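Local coordinates for protein threonine--tRNA ligase catalytic subunit (Aeropyrum pernix, PDB 3A32) that probably attaches threonine to tRNA(Thr) in two steps, activating it with ATP, as a homodimeric class II synthetase that lacks its own editing domain, at residues A[204-212]-A[225-236]; A[352-363]-A[403-413]. One frame throughout, in Å; residues are numbered along the deposited sequence.

Contact 1: A[204-212]-A[225-236]. With SO4 (sulfate ion), chain C.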
loop_
_atom_site.group_PDB
_atom_site.type_symbol
_atom_site.label_atom_id
_atom_site.label_comp_id
_atom_site.label_asym_id
_atom_site.label_seq_id
_atom_site.Cartn_x
_atom_site.Cartn_y
_atom_site.Cartn_z
ATOM N N VAL A 204 12.717 1.848 -28.248
ATOM C CA VAL A 204 13.667 1.537 -27.203
ATOM C C VAL A 204 14.963 2.303 -27.502
ATOM O O VAL A 204 15.545 2.134 -28.564
ATOM C CB VAL A 204 13.932 -0.003 -27.091
ATOM C CG1 VAL A 204 15.286 -0.276 -26.466
ATOM C CG2 VAL A 204 12.821 -0.692 -26.263
ATOM N N ARG A 205 15.415 3.128 -26.559
ATOM C CA ARG A 205 16.622 3.922 -26.750
ATOM C C ARG A 205 17.741 3.467 -25.811
ATOM O O ARG A 205 17.585 3.496 -24.593
ATOM C CB ARG A 205 16.313 5.410 -26.501
ATOM C CG ARG A 205 17.501 6.373 -26.637
ATOM C CD ARG A 205 17.054 7.817 -26.275
ATOM N NE ARG A 205 16.342 8.372 -27.407
ATOM C CZ ARG A 205 15.150 8.956 -27.364
ATOM N NH1 ARG A 205 14.507 9.135 -26.207
ATOM N NH2 ARG A 205 14.611 9.383 -28.506
ATOM N N LEU A 206 18.896 3.131 -26.369
ATOM C CA LEU A 206 20.047 2.762 -25.542
ATOM C C LEU A 206 21.001 3.920 -25.416
ATOM O O LEU A 206 21.283 4.604 -26.415
ATOM C CB LEU A 206 20.782 1.562 -26.130
ATOM C CG LEU A 206 19.999 0.330 -26.630
ATOM C CD1 LEU A 206 20.957 -0.823 -27.059
ATOM C CD2 LEU A 206 18.938 -0.216 -25.631
ATOM N N SER A 207 21.488 4.174 -24.199
ATOM C CA SER A 207 22.516 5.199 -24.006
ATOM C C SER A 207 23.840 4.582 -23.497
ATOM O O SER A 207 23.899 3.979 -22.428
ATOM C CB SER A 207 21.997 6.311 -23.107
ATOM O OG SER A 207 20.799 6.871 -23.636
ATOM N N MET A 208 24.892 4.722 -24.288
ATOM C CA MET A 208 26.123 3.951 -24.104
ATOM C C MET A 208 27.295 4.861 -23.756
ATOM O O MET A 208 27.153 6.065 -23.803
ATOM C CB MET A 208 26.444 3.171 -25.387
ATOM C CG MET A 208 25.286 2.452 -26.009
ATOM S SD MET A 208 24.606 1.179 -24.901
ATOM C CE MET A 208 24.405 -0.191 -26.050
ATOM N N SER A 209 28.446 4.269 -23.399
ATOM C CA SER A 209 29.693 5.010 -23.215
ATOM C C SER A 209 30.210 5.557 -24.520
ATOM O O SER A 209 29.783 5.154 -25.602
ATOM C CB SER A 209 30.815 4.138 -22.648
ATOM O OG SER A 209 31.134 3.106 -23.556
ATOM N N ASP A 210 31.120 6.511 -24.373
ATOM C CA ASP A 210 32.140 6.793 -25.375
ATOM C C ASP A 210 33.330 5.971 -24.894
ATOM O O ASP A 210 33.846 6.198 -23.806
ATOM C CB ASP A 210 32.467 8.286 -25.371
ATOM C CG ASP A 210 33.474 8.702 -26.479
ATOM O OD1 ASP A 210 34.393 7.920 -26.908
ATOM O OD2 ASP A 210 33.324 9.871 -26.886
ATOM N N LYS A 211 33.734 4.983 -25.681
ATOM C CA LYS A 211 34.836 4.097 -25.293
ATOM C C LYS A 211 36.154 4.832 -24.955
ATOM O O LYS A 211 36.911 4.346 -24.086
ATOM C CB LYS A 211 35.110 3.037 -26.385
ATOM C CG LYS A 211 34.055 1.930 -26.392
ATOM C CD LYS A 211 34.665 0.507 -26.400
ATOM C CE LYS A 211 33.591 -0.547 -25.981
ATOM N NZ LYS A 211 32.773 -0.091 -24.762
ATOM N N SER A 212 36.414 5.976 -25.618
ATOM C CA SER A 212 37.644 6.754 -25.369
ATOM C C SER A 212 37.658 7.396 -23.980
ATOM O O SER A 212 38.675 7.978 -23.571
ATOM C CB SER A 212 37.802 7.898 -26.386
ATOM O OG SER A 212 37.488 7.499 -27.730
ATOM N N TRP A 225 31.698 -2.257 -18.922
ATOM C CA TRP A 225 30.980 -1.487 -19.915
ATOM C C TRP A 225 30.606 -2.359 -21.139
ATOM O O TRP A 225 29.461 -2.341 -21.632
ATOM C CB TRP A 225 31.829 -0.255 -20.291
ATOM C CG TRP A 225 31.632 0.923 -19.349
ATOM C CD1 TRP A 225 32.432 1.287 -18.311
ATOM C CD2 TRP A 225 30.524 1.849 -19.346
ATOM N NE1 TRP A 225 31.906 2.398 -17.662
ATOM C CE2 TRP A 225 30.727 2.747 -18.267
ATOM C CE3 TRP A 225 29.376 1.988 -20.137
ATOM C CZ2 TRP A 225 29.844 3.783 -17.975
ATOM C CZ3 TRP A 225 28.499 3.041 -19.862
ATOM C CH2 TRP A 225 28.750 3.929 -18.792
ATOM N N GLU A 226 31.558 -3.170 -21.594
ATOM C CA GLU A 226 31.341 -4.079 -22.719
ATOM C C GLU A 226 30.339 -5.163 -22.429
ATOM O O GLU A 226 29.508 -5.418 -23.248
ATOM C CB GLU A 226 32.660 -4.700 -23.172
ATOM C CG GLU A 226 33.550 -3.641 -23.816
ATOM C CD GLU A 226 34.867 -4.174 -24.355
ATOM O OE1 GLU A 226 35.464 -5.078 -23.725
ATOM O OE2 GLU A 226 35.303 -3.648 -25.404
ATOM N N GLY A 227 30.416 -5.805 -21.284
ATOM C CA GLY A 227 29.443 -6.829 -20.901
ATOM C C GLY A 227 28.037 -6.242 -20.758
ATOM O O GLY A 227 27.089 -6.825 -21.234
ATOM N N ALA A 228 27.925 -5.061 -20.141
ATOM C CA ALA A 228 26.647 -4.328 -19.979
ATOM C C ALA A 228 26.074 -3.816 -21.280
ATOM O O ALA A 228 24.951 -4.110 -21.587
ATOM C CB ALA A 228 26.783 -3.195 -18.924
ATOM N N GLU A 229 26.852 -3.107 -22.089
ATOM C CA GLU A 229 26.355 -2.599 -23.403
ATOM C C GLU A 229 25.948 -3.719 -24.352
ATOM O O GLU A 229 24.947 -3.623 -25.115
ATOM C CB GLU A 229 27.388 -1.713 -24.081
ATOM C CG GLU A 229 27.733 -0.472 -23.265
ATOM C CD GLU A 229 28.839 0.381 -23.851
ATOM O OE1 GLU A 229 29.520 -0.117 -24.775
ATOM O OE2 GLU A 229 29.063 1.536 -23.378
ATOM N N GLU A 230 26.719 -4.791 -24.290
ATOM C CA GLU A 230 26.392 -5.954 -25.058
ATOM C C GLU A 230 25.181 -6.713 -24.483
ATOM O O GLU A 230 24.391 -7.250 -25.245
ATOM C CB GLU A 230 27.642 -6.808 -25.257
ATOM C CG GLU A 230 27.667 -8.052 -24.561
ATOM C CD GLU A 230 27.566 -9.183 -25.541
ATOM O OE1 GLU A 230 28.353 -10.163 -25.385
ATOM O OE2 GLU A 230 26.723 -9.055 -26.485
ATOM N N ALA A 231 24.961 -6.698 -23.170
ATOM C CA ALA A 231 23.662 -7.260 -22.673
ATOM C C ALA A 231 22.433 -6.499 -23.240
ATOM O O ALA A 231 21.443 -7.113 -23.673
ATOM C CB ALA A 231 23.628 -7.345 -21.148
ATOM N N LEU A 232 22.541 -5.166 -23.298
ATOM C CA LEU A 232 21.474 -4.294 -23.814
ATOM C C LEU A 232 21.243 -4.423 -25.295
ATOM O O LEU A 232 20.117 -4.238 -25.766
ATOM C CB LEU A 232 21.771 -2.822 -23.473
ATOM C CG LEU A 232 21.795 -2.453 -21.996
ATOM C CD1 LEU A 232 22.374 -1.029 -21.782
ATOM C CD2 LEU A 232 20.379 -2.576 -21.355
ATOM N N ARG A 233 22.314 -4.700 -26.045
ATOM C CA ARG A 233 22.215 -4.862 -27.484
ATOM C C ARG A 233 21.522 -6.159 -27.850
ATOM O O ARG A 233 20.620 -6.154 -28.685
ATOM C CB ARG A 233 23.593 -4.771 -28.162
ATOM C CG ARG A 233 24.127 -3.376 -28.227
ATOM C CD ARG A 233 25.439 -3.332 -28.966
ATOM N NE ARG A 233 25.968 -1.985 -28.951
ATOM C CZ ARG A 233 27.146 -1.660 -28.440
ATOM N NH1 ARG A 233 27.935 -2.600 -27.929
ATOM N NH2 ARG A 233 27.557 -0.405 -28.474
ATOM N N GLU A 234 21.917 -7.261 -27.218
ATOM C CA GLU A 234 21.260 -8.546 -27.450
ATOM C C GLU A 234 19.801 -8.538 -27.047
ATOM O O GLU A 234 18.964 -9.018 -27.785
ATOM C CB GLU A 234 21.975 -9.677 -26.711
ATOM C CG GLU A 234 23.349 -9.966 -27.250
ATOM C CD GLU A 234 23.338 -10.650 -28.677
ATOM O OE1 GLU A 234 22.233 -10.887 -29.275
ATOM O OE2 GLU A 234 24.465 -10.939 -29.169
ATOM N N ALA A 235 19.514 -7.995 -25.866
ATOM C CA ALA A 235 18.138 -7.893 -25.381
ATOM C C ALA A 235 17.269 -7.070 -26.342
ATOM O O ALA A 235 16.190 -7.528 -26.744
ATOM C CB ALA A 235 18.076 -7.333 -23.922
ATOM N N ALA A 236 17.777 -5.902 -26.736
ATOM C CA ALA A 236 17.126 -5.013 -27.693
ATOM C C ALA A 236 16.977 -5.684 -29.052
ATOM O O ALA A 236 16.011 -5.436 -29.778
ATOM C CB ALA A 236 17.930 -3.721 -27.855
HETATM S S SO4 C . 15.294 8.981 -32.869
HETATM O O1 SO4 C . 14.348 7.886 -33.101
HETATM O O2 SO4 C . 16.652 8.522 -33.147
HETATM O O3 SO4 C . 14.945 10.043 -33.812
HETATM O O4 SO4 C . 15.258 9.470 -31.478
HETATM O O HOH W 1 29.784 2.213 -27.069
#
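Ser209, just past the end of strand 202-207, is bound by Glu229 of helix 222-243; strand and helix are the first two elements of a beta-alpha-beta unit completed by strand 246-250 in the class II synthetase catalytic core. They run nearly antiparallel, at 168°, as expected where the chain turns back along the sheet. The tight part centres on the buried Glu229 carboxylate. Ser209 OG approaches Glu229 OE2 on the syn side at 2.6 Å, while Ser209 N reaches Glu229 OE2 on the anti side at 2.8 Å, tilted from the carboxylate plane. A chi1 of 63° sets OG of Ser209 next to its own N, which lets both donors reach the same oxygen. Ser209 CB meanwhile lies over a face of the Trp225 ring, a CH-pi contact 4.0 Å from the centroid of the six-membered ring; Trp225 is itself held by a hydrogen bond to Met219. Met208, bent at chi2 and chi3, packs its SD on Glu229 CG and its CE 3.6 Å from Glu229 O. Further along, Leu206 CD1 rests 3.7 Å from Leu232 O, with the CB of Ala236 beyond.

The solvent side is looser. Lys211 NZ meets Glu229 OE1 from above the carboxylate plane in a salt bridge of 3.3 Å, and a water donates to both Glu229 OE1 and Ser209 O. Lys211 CE touches Glu226 OE2, the side chains crossing at about a right angle, but Lys211 NZ stays 4.4 Å from Glu226 OE2. Arg233, paired with Glu249, closes this border, one guanidinium face under Met208 CE, which lies 3.8 Å from Arg233 NE.

Contact 2: A[352-363]-A[403-413]. With SO4 (sulfate ion), chain D.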
loop_
_atom_site.group_PDB
_atom_site.type_symbol
_atom_site.label_atom_id
_atom_site.label_comp_id
_atom_site.label_asym_id
_atom_site.label_seq_id
_atom_site.Cartn_x
_atom_site.Cartn_y
_atom_site.Cartn_z
ATOM N N VAL A 352 -44.056 5.250 -12.020
ATOM C CA VAL A 352 -42.980 4.312 -12.346
ATOM C C VAL A 352 -41.680 4.755 -11.606
ATOM O O VAL A 352 -40.780 3.956 -11.425
ATOM C CB VAL A 352 -42.830 4.151 -13.887
ATOM C CG1 VAL A 352 -42.331 5.436 -14.512
ATOM C CG2 VAL A 352 -41.960 2.956 -14.267
ATOM N N ASP A 353 -41.617 6.009 -11.156
ATOM C CA ASP A 353 -40.431 6.553 -10.469
ATOM C C ASP A 353 -40.049 5.781 -9.210
ATOM O O ASP A 353 -38.906 5.819 -8.758
ATOM C CB ASP A 353 -40.597 8.041 -10.148
ATOM C CG ASP A 353 -40.468 8.916 -11.382
ATOM O OD1 ASP A 353 -40.355 8.339 -12.497
ATOM O OD2 ASP A 353 -40.492 10.178 -11.235
ATOM N N ARG A 354 -41.023 5.064 -8.675
ATOM C CA ARG A 354 -40.848 4.316 -7.459
ATOM C C ARG A 354 -40.051 3.038 -7.758
ATOM O O ARG A 354 -39.122 2.692 -7.029
ATOM C CB ARG A 354 -42.222 4.009 -6.860
ATOM C CG ARG A 354 -42.171 3.225 -5.587
ATOM C CD ARG A 354 -43.554 2.722 -5.255
ATOM N NE ARG A 354 -44.083 1.696 -6.176
ATOM C CZ ARG A 354 -44.992 1.919 -7.136
ATOM N NH1 ARG A 354 -45.465 3.152 -7.362
ATOM N NH2 ARG A 354 -45.433 0.911 -7.887
ATOM N N GLU A 355 -40.406 2.359 -8.845
ATOM C CA GLU A 355 -39.679 1.183 -9.278
ATOM C C GLU A 355 -38.284 1.571 -9.798
ATOM O O GLU A 355 -37.343 0.844 -9.625
ATOM C CB GLU A 355 -40.436 0.515 -10.399
ATOM C CG GLU A 355 -41.700 -0.173 -10.010
ATOM C CD GLU A 355 -42.361 -0.745 -11.230
ATOM O OE1 GLU A 355 -41.791 -1.718 -11.806
ATOM O OE2 GLU A 355 -43.425 -0.194 -11.616
ATOM N N ILE A 356 -38.187 2.700 -10.489
ATOM C CA ILE A 356 -36.897 3.239 -10.945
ATOM C C ILE A 356 -35.974 3.526 -9.754
ATOM O O ILE A 356 -34.799 3.155 -9.780
ATOM C CB ILE A 356 -37.084 4.548 -11.755
ATOM C CG1 ILE A 356 -37.768 4.249 -13.094
ATOM C CG2 ILE A 356 -35.760 5.317 -11.873
ATOM C CD1 ILE A 356 -38.167 5.466 -13.840
ATOM N N GLU A 357 -36.535 4.173 -8.720
ATOM C CA GLU A 357 -35.777 4.569 -7.544
ATOM C C GLU A 357 -35.334 3.331 -6.778
ATOM O O GLU A 357 -34.169 3.241 -6.410
ATOM C CB GLU A 357 -36.554 5.590 -6.681
ATOM C CG GLU A 357 -35.993 5.800 -5.246
ATOM C CD GLU A 357 -34.626 6.518 -5.216
ATOM O OE1 GLU A 357 -34.363 7.365 -6.113
ATOM O OE2 GLU A 357 -33.812 6.245 -4.291
ATOM N N ASP A 358 -36.230 2.365 -6.591
ATOM C CA ASP A 358 -35.881 1.133 -5.924
ATOM C C ASP A 358 -34.875 0.272 -6.714
ATOM O O ASP A 358 -34.008 -0.349 -6.125
ATOM C CB ASP A 358 -37.137 0.309 -5.566
ATOM C CG ASP A 358 -38.087 1.041 -4.554
ATOM O OD1 ASP A 358 -37.746 2.125 -3.999
ATOM O OD2 ASP A 358 -39.197 0.515 -4.310
ATOM N N LEU A 359 -35.012 0.197 -8.031
ATOM C CA LEU A 359 -34.020 -0.493 -8.860
ATOM C C LEU A 359 -32.613 0.130 -8.772
ATOM O O LEU A 359 -31.638 -0.568 -8.478
ATOM C CB LEU A 359 -34.497 -0.648 -10.327
ATOM C CG LEU A 359 -33.675 -1.602 -11.226
ATOM C CD1 LEU A 359 -33.613 -3.024 -10.696
ATOM C CD2 LEU A 359 -34.141 -1.579 -12.713
ATOM N N ALA A 360 -32.523 1.438 -9.008
ATOM C CA ALA A 360 -31.260 2.188 -8.949
ATOM C C ALA A 360 -30.553 2.032 -7.599
ATOM O O ALA A 360 -29.380 1.645 -7.520
ATOM C CB ALA A 360 -31.517 3.687 -9.254
ATOM N N SER A 361 -31.290 2.345 -6.548
ATOM C CA SER A 361 -30.860 2.198 -5.183
ATOM C C SER A 361 -30.381 0.768 -4.840
ATOM O O SER A 361 -29.286 0.588 -4.272
ATOM C CB SER A 361 -32.015 2.679 -4.267
ATOM O OG SER A 361 -31.757 2.408 -2.903
ATOM N N SER A 362 -31.168 -0.255 -5.194
ATOM C CA SER A 362 -30.729 -1.638 -4.955
ATOM C C SER A 362 -29.491 -2.045 -5.762
ATOM O O SER A 362 -28.574 -2.675 -5.223
ATOM C CB SER A 362 -31.830 -2.609 -5.243
ATOM O OG SER A 362 -32.854 -2.411 -4.324
ATOM N N ILE A 363 -29.466 -1.704 -7.052
ATOM C CA ILE A 363 -28.255 -1.944 -7.865
ATOM C C ILE A 363 -27.052 -1.243 -7.217
ATOM O O ILE A 363 -26.028 -1.864 -7.022
ATOM C CB ILE A 363 -28.421 -1.522 -9.366
ATOM C CG1 ILE A 363 -29.438 -2.445 -10.084
ATOM C CG2 ILE A 363 -27.030 -1.509 -10.095
ATOM C CD1 ILE A 363 -29.901 -1.946 -11.488
ATOM N N ILE A 403 -31.068 4.013 -15.695
ATOM C CA ILE A 403 -32.294 3.360 -15.300
ATOM C C ILE A 403 -33.481 4.290 -15.415
ATOM O O ILE A 403 -33.673 5.137 -14.576
ATOM C CB ILE A 403 -32.258 2.753 -13.917
ATOM C CG1 ILE A 403 -31.042 1.812 -13.794
ATOM C CG2 ILE A 403 -33.638 1.969 -13.683
ATOM C CD1 ILE A 403 -30.598 1.578 -12.443
ATOM N N GLY A 404 -34.231 4.135 -16.511
ATOM C CA GLY A 404 -35.490 4.853 -16.708
ATOM C C GLY A 404 -36.697 3.907 -16.801
ATOM O O GLY A 404 -36.594 2.703 -16.557
ATOM N N ALA A 405 -37.841 4.486 -17.128
ATOM C CA ALA A 405 -39.121 3.778 -17.283
ATOM C C ALA A 405 -39.001 2.601 -18.250
ATOM O O ALA A 405 -39.533 1.542 -18.005
ATOM C CB ALA A 405 -40.175 4.779 -17.805
ATOM N N LYS A 406 -38.338 2.819 -19.379
ATOM C CA LYS A 406 -38.127 1.823 -20.421
ATOM C C LYS A 406 -37.328 0.629 -19.885
ATOM O O LYS A 406 -37.643 -0.516 -20.168
ATOM C CB LYS A 406 -37.360 2.486 -21.584
ATOM C CG LYS A 406 -37.289 1.610 -22.841
ATOM C CD LYS A 406 -36.664 2.335 -24.092
ATOM C CE LYS A 406 -37.186 3.795 -24.303
ATOM N NZ LYS A 406 -37.545 4.176 -25.768
ATOM N N GLU A 407 -36.258 0.907 -19.139
ATOM C CA GLU A 407 -35.414 -0.132 -18.540
ATOM C C GLU A 407 -36.184 -0.973 -17.542
ATOM O O GLU A 407 -36.065 -2.184 -17.510
ATOM C CB GLU A 407 -34.177 0.481 -17.823
ATOM C CG GLU A 407 -33.121 1.055 -18.772
ATOM C CD GLU A 407 -33.614 2.265 -19.537
ATOM O OE1 GLU A 407 -34.342 3.119 -18.970
ATOM O OE2 GLU A 407 -33.296 2.348 -20.718
ATOM N N VAL A 408 -36.933 -0.312 -16.690
ATOM C CA VAL A 408 -37.809 -1.028 -15.786
ATOM C C VAL A 408 -38.890 -1.903 -16.548
ATOM O O VAL A 408 -39.092 -3.078 -16.227
ATOM C CB VAL A 408 -38.471 -0.020 -14.870
ATOM C CG1 VAL A 408 -39.655 -0.619 -14.201
ATOM C CG2 VAL A 408 -37.431 0.551 -13.841
ATOM N N ARG A 409 -39.572 -1.342 -17.544
ATOM C CA ARG A 409 -40.668 -2.068 -18.192
ATOM C C ARG A 409 -40.178 -3.183 -19.095
ATOM O O ARG A 409 -40.826 -4.241 -19.218
ATOM C CB ARG A 409 -41.514 -1.098 -18.994
ATOM C CG ARG A 409 -42.373 -0.194 -18.164
ATOM C CD ARG A 409 -42.681 1.088 -18.945
ATOM N NE ARG A 409 -43.571 1.906 -18.123
ATOM C CZ ARG A 409 -43.978 3.144 -18.427
ATOM N NH1 ARG A 409 -43.595 3.728 -19.560
ATOM N NH2 ARG A 409 -44.788 3.783 -17.587
ATOM N N GLU A 410 -39.026 -2.964 -19.732
ATOM C CA GLU A 410 -38.487 -3.967 -20.670
ATOM C C GLU A 410 -37.537 -4.920 -20.015
ATOM O O GLU A 410 -37.157 -5.934 -20.629
ATOM C CB GLU A 410 -37.780 -3.290 -21.828
ATOM C CG GLU A 410 -38.756 -2.481 -22.608
ATOM C CD GLU A 410 -38.138 -1.709 -23.725
ATOM O OE1 GLU A 410 -36.904 -1.851 -23.958
ATOM O OE2 GLU A 410 -38.912 -0.945 -24.353
ATOM N N LYS A 411 -37.096 -4.583 -18.800
ATOM C CA LYS A 411 -36.187 -5.471 -18.032
ATOM C C LYS A 411 -34.854 -5.632 -18.722
ATOM O O LYS A 411 -34.286 -6.722 -18.766
ATOM C CB LYS A 411 -36.825 -6.841 -17.722
ATOM C CG LYS A 411 -38.050 -6.747 -16.785
ATOM C CD LYS A 411 -37.745 -6.819 -15.275
ATOM C CE LYS A 411 -38.974 -6.378 -14.449
ATOM N NZ LYS A 411 -40.282 -7.188 -14.709
ATOM N N VAL A 412 -34.357 -4.528 -19.253
ATOM C CA VAL A 412 -33.071 -4.494 -19.940
ATOM C C VAL A 412 -32.401 -3.193 -19.518
ATOM O O VAL A 412 -33.001 -2.096 -19.678
ATOM C CB VAL A 412 -33.243 -4.534 -21.496
ATOM C CG1 VAL A 412 -31.873 -4.385 -22.214
ATOM C CG2 VAL A 412 -33.925 -5.846 -21.898
ATOM N N LEU A 413 -31.196 -3.289 -18.933
ATOM C CA LEU A 413 -30.487 -2.068 -18.530
ATOM C C LEU A 413 -29.784 -1.463 -19.733
ATOM O O LEU A 413 -29.395 -2.188 -20.615
ATOM C CB LEU A 413 -29.461 -2.372 -17.448
ATOM C CG LEU A 413 -30.009 -2.933 -16.126
ATOM C CD1 LEU A 413 -28.853 -3.455 -15.301
ATOM C CD2 LEU A 413 -30.857 -1.885 -15.343
HETATM S S SO4 D . -33.818 2.934 -26.771
HETATM O O1 SO4 D . -35.017 3.749 -26.932
HETATM O O2 SO4 D . -33.979 1.740 -27.615
HETATM O O3 SO4 D . -32.659 3.730 -27.163
HETATM O O4 SO4 D . -33.622 2.641 -25.350
#
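Ile403 and Val408, with Ile356 facing them, have the most surface buried where helix 353-369 meets the end of strand 399-403 and the short helix 405-410. Ile403 places CD1 against the backbone of the long helix, 3.6 Å from Ala360 CA, and meets Ile363 CD1 tip to tip. Its other branch, CG2, is anti to the backbone N and lies 3.7 Å from Leu359 CD2, the two side chains crossing at about a right angle; the same methyl meets Ile356 more distantly.

Ile356 packs against backbone as much as against side chains. Its CG2 approaches Ile403 O at 3.4 Å, and its CD1 comes equally close to Ala405 N, beside the N-cap residue Gly404 at the start of helix 405-410. These elements belong to the alpha/beta anticodon-binding domain shared by several class IIa synthetases, whose mixed sheet places strand 399-403 beside strand 341-347; helix 353-369 lies over both, and residues 405-410 cross residues 353-363 at 84°.

Val408 projects from that short helix with CG2 facing Ile356 and Leu359 and CG1 facing Glu355 and Val352. CG2 lies 3.8 Å from Ile356 CG1, whereas CG1, anti to the backbone N at chi1 163°, meets the aliphatic part and the carboxylate of Glu355 near the surface. Val352 extends this edge, its CG1 against Ala405 CB at 4.0 Å. At the far end Ile363 CD1 and Leu413 CD2 come together at 4.0 Å, and Ala438 of helix 435-457 touches both residues.

Contact 1 closes before contact 2 opens along the chain, and the two lie on opposite sides of its centre, their centres 62 Å apart and their nearest atoms about 43 Å apart. They share no strand or helix. Contact 1 belongs to the mixed sheet of the catalytic core, with the side chain of Leu232 about 11 Å from that of the zinc ligand His310, and packs a helix on a sheet strand. Contact 2, in the anticodon-binding domain away from the zinc site, packs a helix on a strand end and on the short helix that follows it. This is consistent with separately packed modules for aminoacylation and tRNA recognition. Neither is touched by the other subunit.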